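Local coordinates for protein mannitol dehydrogenase (Pseudomonas fluorescens, PDB 1LJ8) that binds NAD and probably oxidises mannitol at carbon 2, as a mannitol 2-dehydrogenase, at residues A403-A408 with T483-L488; R447-E452 with P463-A468. One frame throughout, in Å; residues are numbered along the deposited sequence.

Contact 1. Residues A403-A408 with T483-L488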
ATOM      1  N   ALA A 403       7.361   6.530 -20.201  1.00 13.83           N
ATOM      2  CA  ALA A 403       6.781   6.974 -18.916  1.00 14.31           C
ATOM      3  C   ALA A 403       5.589   7.888 -19.158  1.00 13.81           C
ATOM      4  O   ALA A 403       4.602   7.884 -18.400  1.00 14.70           O
ATOM      5  CB  ALA A 403       7.852   7.697 -18.074  1.00 13.41           C
ATOM      6  N   ALA A 404       5.676   8.685 -20.227  1.00 13.09           N
ATOM      7  CA  ALA A 404       4.562   9.575 -20.576  1.00 14.01           C
ATOM      8  C   ALA A 404       3.335   8.755 -20.922  1.00 13.49           C
ATOM      9  O   ALA A 404       2.218   9.184 -20.651  1.00 14.01           O
ATOM     10  CB  ALA A 404       4.945  10.521 -21.811  1.00 13.77           C
ATOM     11  N   LEU A 405       3.533   7.586 -21.510  1.00 11.96           N
ATOM     12  CA  LEU A 405       2.391   6.738 -21.892  1.00 12.68           C
ATOM     13  C   LEU A 405       1.619   6.308 -20.644  1.00 12.81           C
ATOM     14  O   LEU A 405       0.401   6.171 -20.712  1.00 12.57           O
ATOM     15  CB  LEU A 405       2.866   5.489 -22.698  1.00 12.81           C
ATOM     16  CG  LEU A 405       1.741   4.514 -23.115  1.00 12.68           C
ATOM     17  CD1 LEU A 405       0.754   5.260 -24.079  1.00 12.74           C
ATOM     18  CD2 LEU A 405       2.343   3.271 -23.817  1.00 13.98           C
ATOM     19  N   VAL A 406       2.309   6.088 -19.516  1.00 12.87           N
ATOM     20  CA  VAL A 406       1.594   5.708 -18.286  1.00 13.03           C
ATOM     21  C   VAL A 406       0.603   6.821 -17.891  1.00 12.06           C
ATOM     22  O   VAL A 406      -0.550   6.560 -17.490  1.00 13.30           O
ATOM     23  CB  VAL A 406       2.567   5.483 -17.100  1.00 13.34           C
ATOM     24  CG1 VAL A 406       1.750   4.968 -15.870  1.00 14.69           C
ATOM     25  CG2 VAL A 406       3.670   4.484 -17.475  1.00 13.78           C
ATOM     26  N   VAL A 407       1.071   8.074 -17.960  1.00 12.44           N
ATOM     27  CA  VAL A 407       0.252   9.230 -17.591  1.00 12.30           C
ATOM     28  C   VAL A 407      -0.891   9.440 -18.616  1.00 12.76           C
ATOM     29  O   VAL A 407      -2.016   9.799 -18.241  1.00 12.58           O
ATOM     30  CB  VAL A 407       1.134  10.530 -17.472  1.00 14.30           C
ATOM     31  CG1 VAL A 407       0.272  11.752 -16.988  1.00 13.43           C
ATOM     32  CG2 VAL A 407       2.253  10.291 -16.462  1.00 12.26           C
ATOM     33  N   ALA A 408      -0.578   9.272 -19.907  1.00 12.90           N
ATOM     34  CA  ALA A 408      -1.573   9.404 -20.953  1.00 13.32           C
ATOM     35  C   ALA A 408      -2.654   8.298 -20.762  1.00 13.11           C
ATOM     36  O   ALA A 408      -3.880   8.539 -20.955  1.00 12.94           O
ATOM     37  CB  ALA A 408      -0.878   9.248 -22.346  1.00 13.41           C
ATOM     38  N   THR A 483      -2.062  -0.976 -30.811  1.00 15.71           N
ATOM     39  CA  THR A 483      -1.294  -0.328 -31.876  1.00 18.63           C
ATOM     40  C   THR A 483      -0.319   0.692 -31.284  1.00 17.98           C
ATOM     41  O   THR A 483       0.812   0.818 -31.727  1.00 18.70           O
ATOM     42  CB  THR A 483      -2.270   0.321 -32.868  1.00 21.32           C
ATOM     43  OG1 THR A 483      -2.910  -0.729 -33.623  1.00 23.25           O
ATOM     44  CG2 THR A 483      -1.543   1.264 -33.817  1.00 21.20           C
ATOM     45  N   THR A 484      -0.741   1.411 -30.251  1.00 17.53           N
ATOM     46  CA  THR A 484       0.163   2.387 -29.630  1.00 17.64           C
ATOM     47  C   THR A 484       1.416   1.688 -29.073  1.00 18.14           C
ATOM     48  O   THR A 484       2.532   2.179 -29.226  1.00 16.59           O
ATOM     49  CB  THR A 484      -0.580   3.134 -28.524  1.00 16.71           C
ATOM     50  OG1 THR A 484      -1.654   3.873 -29.121  1.00 17.63           O
ATOM     51  CG2 THR A 484       0.337   4.077 -27.767  1.00 15.59           C
ATOM     52  N   LEU A 485       1.234   0.553 -28.387  1.00 18.52           N
ATOM     53  CA  LEU A 485       2.370  -0.173 -27.836  1.00 18.15           C
ATOM     54  C   LEU A 485       3.245  -0.690 -28.960  1.00 19.52           C
ATOM     55  O   LEU A 485       4.451  -0.643 -28.851  1.00 18.96           O
ATOM     56  CB  LEU A 485       1.940  -1.369 -26.949  1.00 17.95           C
ATOM     57  CG  LEU A 485       1.444  -0.934 -25.552  1.00 17.30           C
ATOM     58  CD1 LEU A 485       0.931  -2.159 -24.782  1.00 18.36           C
ATOM     59  CD2 LEU A 485       2.563  -0.251 -24.772  1.00 17.66           C
ATOM     60  N   LYS A 486       2.642  -1.246 -30.009  1.00 19.73           N
ATOM     61  CA  LYS A 486       3.480  -1.716 -31.115  1.00 21.96           C
ATOM     62  C   LYS A 486       4.340  -0.588 -31.648  1.00 22.18           C
ATOM     63  O   LYS A 486       5.543  -0.758 -31.838  1.00 25.02           O
ATOM     64  CB  LYS A 486       2.625  -2.265 -32.263  1.00 23.65           C
ATOM     65  CG  LYS A 486       1.949  -3.570 -31.936  1.00 27.15           C
ATOM     66  CD  LYS A 486       0.940  -3.941 -33.013  1.00 28.80           C
ATOM     67  CE  LYS A 486       0.530  -5.390 -32.916  1.00 30.87           C
ATOM     68  NZ  LYS A 486      -0.567  -5.710 -33.915  1.00 33.80           N
ATOM     69  N   HIS A 487       3.753   0.579 -31.884  1.00 23.13           N
ATOM     70  CA  HIS A 487       4.586   1.670 -32.425  1.00 24.33           C
ATOM     71  C   HIS A 487       5.702   2.056 -31.457  1.00 24.48           C
ATOM     72  O   HIS A 487       6.865   2.242 -31.848  1.00 23.62           O
ATOM     73  CB  HIS A 487       3.716   2.899 -32.747  1.00 25.17           C
ATOM     74  CG  HIS A 487       2.782   2.688 -33.911  1.00 27.41           C
ATOM     75  ND1 HIS A 487       1.753   3.555 -34.215  1.00 28.38           N
ATOM     76  CD2 HIS A 487       2.734   1.711 -34.846  1.00 27.59           C
ATOM     77  CE1 HIS A 487       1.112   3.123 -35.287  1.00 29.22           C
ATOM     78  NE2 HIS A 487       1.687   2.005 -35.689  1.00 28.98           N
ATOM     79  N   LEU A 488       5.357   2.158 -30.173  1.00 22.44           N
ATOM     80  CA  LEU A 488       6.318   2.567 -29.176  1.00 23.88           C
ATOM     81  C   LEU A 488       7.498   1.627 -29.031  1.00 25.61           C
ATOM     82  O   LEU A 488       8.651   2.077 -28.889  1.00 24.16           O
ATOM     83  CB  LEU A 488       5.606   2.743 -27.814  1.00 23.96           C
ATOM     84  CG  LEU A 488       6.509   3.045 -26.600  1.00 23.69           C
ATOM     85  CD1 LEU A 488       7.122   4.418 -26.782  1.00 24.05           C
ATOM     86  CD2 LEU A 488       5.704   2.996 -25.297  1.00 24.12           C
TER
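L405 of helix 401-413 packs its branched end against T484, L485 and L488 of helix 463-488, and the contact is apolar throughout. The two methyls of L405 divide the work. CD2 is the busier: it lies 3.7 Å from CD2 of L485 and also 3.7 Å from CD2 of L488, wedged against one methyl of each leucine. CD1 turns to the threonine and meets CG2 of T484 at 3.9 Å. The side chains of L405 and L485 cross at about a right angle, so they touch methyl to methyl instead of lying alongside each other. L405 has CG anti to its own N (chi1 178°), which carries the branched end toward helix 463-488; a leucine suits the place because one residue supplies two methyls for three neighbours.

The polar bonding belongs to OG1 of T484. With chi1 at -64° its CG2 faces the leucine, while OG1 is hydrogen-bonded to S475 OG and G480 O of the same helix, so a buried hydroxyl is satisfied and a methyl remains for packing.

The axes of the two short segments run nearly antiparallel (168°) and come no closer than 12.3 Å, a separation that long side chains must bridge. Y330 of helix 325-339 touches both L405 and L488. This is leucine-rich packing between antiparallel helices, here in the helical C-terminal part of this long-chain dehydrogenase.

Contact 2. Residues R447-E452 with P463-A468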
ATOM      1  N   ARG A 447      -4.643  21.073 -18.055  1.00 21.55           N
ATOM      2  CA  ARG A 447      -5.303  20.904 -16.762  1.00 22.83           C
ATOM      3  C   ARG A 447      -4.762  19.759 -15.919  1.00 21.58           C
ATOM      4  O   ARG A 447      -4.457  19.942 -14.744  1.00 19.67           O
ATOM      5  CB  ARG A 447      -6.804  20.670 -16.945  1.00 25.28           C
ATOM      6  CG  ARG A 447      -7.595  21.850 -17.549  1.00 30.15           C
ATOM      7  CD  ARG A 447      -9.004  21.364 -17.885  1.00 34.72           C
ATOM      8  NE  ARG A 447      -9.937  22.428 -18.230  1.00 39.39           N
ATOM      9  CZ  ARG A 447     -11.193  22.212 -18.629  1.00 41.31           C
ATOM     10  NH1 ARG A 447     -11.668  20.959 -18.740  1.00 40.02           N
ATOM     11  NH2 ARG A 447     -11.984  23.251 -18.900  1.00 41.57           N
ATOM     12  N   LEU A 448      -4.689  18.567 -16.516  1.00 19.98           N
ATOM     13  CA  LEU A 448      -4.245  17.401 -15.770  1.00 19.92           C
ATOM     14  C   LEU A 448      -2.794  17.492 -15.316  1.00 19.15           C
ATOM     15  O   LEU A 448      -2.500  17.213 -14.166  1.00 19.61           O
ATOM     16  CB  LEU A 448      -4.458  16.130 -16.586  1.00 21.20           C
ATOM     17  CG  LEU A 448      -4.061  14.848 -15.831  1.00 22.69           C
ATOM     18  CD1 LEU A 448      -4.995  14.650 -14.643  1.00 24.12           C
ATOM     19  CD2 LEU A 448      -4.171  13.656 -16.734  1.00 26.98           C
ATOM     20  N   LEU A 449      -1.903  17.936 -16.193  1.00 18.59           N
ATOM     21  CA  LEU A 449      -0.498  17.998 -15.818  1.00 19.05           C
ATOM     22  C   LEU A 449      -0.138  19.129 -14.863  1.00 19.80           C
ATOM     23  O   LEU A 449       0.969  19.136 -14.320  1.00 18.25           O
ATOM     24  CB  LEU A 449       0.388  18.059 -17.081  1.00 18.62           C
ATOM     25  CG  LEU A 449       0.237  16.909 -18.083  1.00 19.20           C
ATOM     26  CD1 LEU A 449       1.253  17.091 -19.254  1.00 20.06           C
ATOM     27  CD2 LEU A 449       0.467  15.556 -17.370  1.00 18.72           C
ATOM     28  N   ALA A 450      -1.063  20.076 -14.672  1.00 18.77           N
ATOM     29  CA  ALA A 450      -0.876  21.213 -13.771  1.00 20.91           C
ATOM     30  C   ALA A 450      -1.256  20.953 -12.284  1.00 19.98           C
ATOM     31  O   ALA A 450      -1.185  21.866 -11.452  1.00 19.04           O
ATOM     32  CB  ALA A 450      -1.676  22.429 -14.310  1.00 21.27           C
ATOM     33  N   VAL A 451      -1.652  19.732 -11.936  1.00 18.86           N
ATOM     34  CA  VAL A 451      -1.992  19.439 -10.530  1.00 17.94           C
ATOM     35  C   VAL A 451      -0.680  19.124  -9.804  1.00 18.82           C
ATOM     36  O   VAL A 451      -0.162  18.004  -9.857  1.00 16.60           O
ATOM     37  CB  VAL A 451      -2.978  18.291 -10.397  1.00 18.18           C
ATOM     38  CG1 VAL A 451      -3.368  18.144  -8.914  1.00 16.82           C
ATOM     39  CG2 VAL A 451      -4.240  18.562 -11.299  1.00 18.54           C
ATOM     40  N   GLU A 452      -0.173  20.126  -9.101  1.00 16.88           N
ATOM     41  CA  GLU A 452       1.129  20.014  -8.468  1.00 20.42           C
ATOM     42  C   GLU A 452       1.298  18.911  -7.436  1.00 17.31           C
ATOM     43  O   GLU A 452       2.355  18.274  -7.411  1.00 17.22           O
ATOM     44  CB  GLU A 452       1.553  21.374  -7.884  1.00 23.29           C
ATOM     45  CG  GLU A 452       3.031  21.420  -7.530  1.00 31.09           C
ATOM     46  CD  GLU A 452       3.490  22.793  -6.996  1.00 35.37           C
ATOM     47  OE1 GLU A 452       2.886  23.818  -7.389  1.00 37.63           O
ATOM     48  OE2 GLU A 452       4.463  22.833  -6.203  1.00 36.72           O
ATOM     49  N   PRO A 463       8.715  20.823 -22.144  1.00 19.36           N
ATOM     50  CA  PRO A 463       8.125  20.728 -23.494  1.00 18.53           C
ATOM     51  C   PRO A 463       8.221  19.313 -24.050  1.00 18.87           C
ATOM     52  O   PRO A 463       7.299  18.831 -24.728  1.00 16.94           O
ATOM     53  CB  PRO A 463       8.970  21.716 -24.325  1.00 21.18           C
ATOM     54  CG  PRO A 463       9.346  22.786 -23.293  1.00 21.95           C
ATOM     55  CD  PRO A 463       9.676  21.951 -22.041  1.00 19.73           C
ATOM     56  N   GLU A 464       9.354  18.662 -23.788  1.00 17.99           N
ATOM     57  CA  GLU A 464       9.591  17.300 -24.235  1.00 18.12           C
ATOM     58  C   GLU A 464       8.530  16.351 -23.641  1.00 18.91           C
ATOM     59  O   GLU A 464       7.937  15.538 -24.335  1.00 17.38           O
ATOM     60  CB  GLU A 464      10.945  16.778 -23.737  1.00 22.03           C
ATOM     61  CG  GLU A 464      12.205  17.301 -24.467  1.00 25.03           C
ATOM     62  CD  GLU A 464      12.530  18.766 -24.218  1.00 27.69           C
ATOM     63  OE1 GLU A 464      13.386  19.246 -25.001  1.00 32.05           O
ATOM     64  OE2 GLU A 464      11.991  19.437 -23.286  1.00 22.27           O
ATOM     65  N   PHE A 465       8.309  16.459 -22.346  1.00 17.47           N
ATOM     66  CA  PHE A 465       7.363  15.522 -21.728  1.00 16.23           C
ATOM     67  C   PHE A 465       5.944  15.834 -22.165  1.00 14.97           C
ATOM     68  O   PHE A 465       5.148  14.928 -22.463  1.00 15.48           O
ATOM     69  CB  PHE A 465       7.433  15.589 -20.193  1.00 15.48           C
ATOM     70  CG  PHE A 465       6.464  14.635 -19.537  1.00 13.80           C
ATOM     71  CD1 PHE A 465       6.852  13.321 -19.277  1.00 14.31           C
ATOM     72  CD2 PHE A 465       5.161  15.026 -19.278  1.00 14.84           C
ATOM     73  CE1 PHE A 465       5.938  12.388 -18.764  1.00 13.72           C
ATOM     74  CE2 PHE A 465       4.216  14.112 -18.754  1.00 14.98           C
ATOM     75  CZ  PHE A 465       4.608  12.802 -18.503  1.00 14.18           C
ATOM     76  N   VAL A 466       5.593  17.114 -22.192  1.00 14.13           N
ATOM     77  CA  VAL A 466       4.230  17.458 -22.600  1.00 14.22           C
ATOM     78  C   VAL A 466       3.937  16.953 -24.037  1.00 15.07           C
ATOM     79  O   VAL A 466       2.858  16.432 -24.301  1.00 14.99           O
ATOM     80  CB  VAL A 466       4.009  18.987 -22.526  1.00 16.47           C
ATOM     81  CG1 VAL A 466       2.659  19.359 -23.182  1.00 18.18           C
ATOM     82  CG2 VAL A 466       3.997  19.424 -21.052  1.00 15.72           C
ATOM     83  N   ALA A 467       4.900  17.084 -24.949  1.00 14.07           N
ATOM     84  CA  ALA A 467       4.684  16.625 -26.338  1.00 14.93           C
ATOM     85  C   ALA A 467       4.490  15.096 -26.372  1.00 15.09           C
ATOM     86  O   ALA A 467       3.634  14.581 -27.092  1.00 15.00           O
ATOM     87  CB  ALA A 467       5.898  17.008 -27.221  1.00 14.33           C
ATOM     88  N   ALA A 468       5.284  14.391 -25.577  1.00 15.15           N
ATOM     89  CA  ALA A 468       5.195  12.933 -25.528  1.00 15.94           C
ATOM     90  C   ALA A 468       3.821  12.526 -24.949  1.00 15.63           C
ATOM     91  O   ALA A 468       3.175  11.597 -25.432  1.00 17.09           O
ATOM     92  CB  ALA A 468       6.329  12.361 -24.664  1.00 15.98           C
TER
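One methyl of L449, CD1, makes both contacts with the start of helix 463-488. It lies 4.0 Å from CG2 of V466, the two side chains crossing at a slant, and 4.2 Å from CE2 of F465. The methyl approaches the phenyl ring at its edge, near the ring plane, so the packing is van der Waals contact with the rim. L449 has CG beside its own N (chi1 -58°), and its CB already points to the helix; a branched leucine, with CD1 at the end of a short chain, meets an aromatic and a beta-branched neighbour with one methyl.

L449 stands in a type I turn from L448 to V451, and V451 occupies the N-cap position of helix 452-455. The contact thus fastens a turn between short helices to the first turns of the long C-terminal helix.

The large ring of F465 suits a site among several helices: besides L449 it touches A404 of helix 401-413 and both I390 and I394 of helix 387-396. In the backbone, A467 N bonds P463 O at 3.0 Å, and S462 OG accepts the amide of F465 just ahead of the segment. Proline at 463 fits a first helical turn, where its missing N-H costs no helical hydrogen bond.

In the fold
Contacts 1 and 2 lie about 15 Å apart, centre to centre, on the same side of the chain's centre and away from the NAD-binding site. Both use helix 463-488: contact 2 its beginning, contact 1 its final turns. Along the chain the order is 403-408, 447-452, 463-468, 483-488, so contact 2 falls within the span that contact 1 closes. The two also meet directly. A404 CB lies 3.7 Å from A468 CB, and V407 CG1 lies 3.8 Å from L449 CD2, so helix 401-413 also packs against both segments of contact 2. Helix 463-488 thus runs past both contacts, joining helix 401-413 and the turn at 447-452 in one helical C-terminal region.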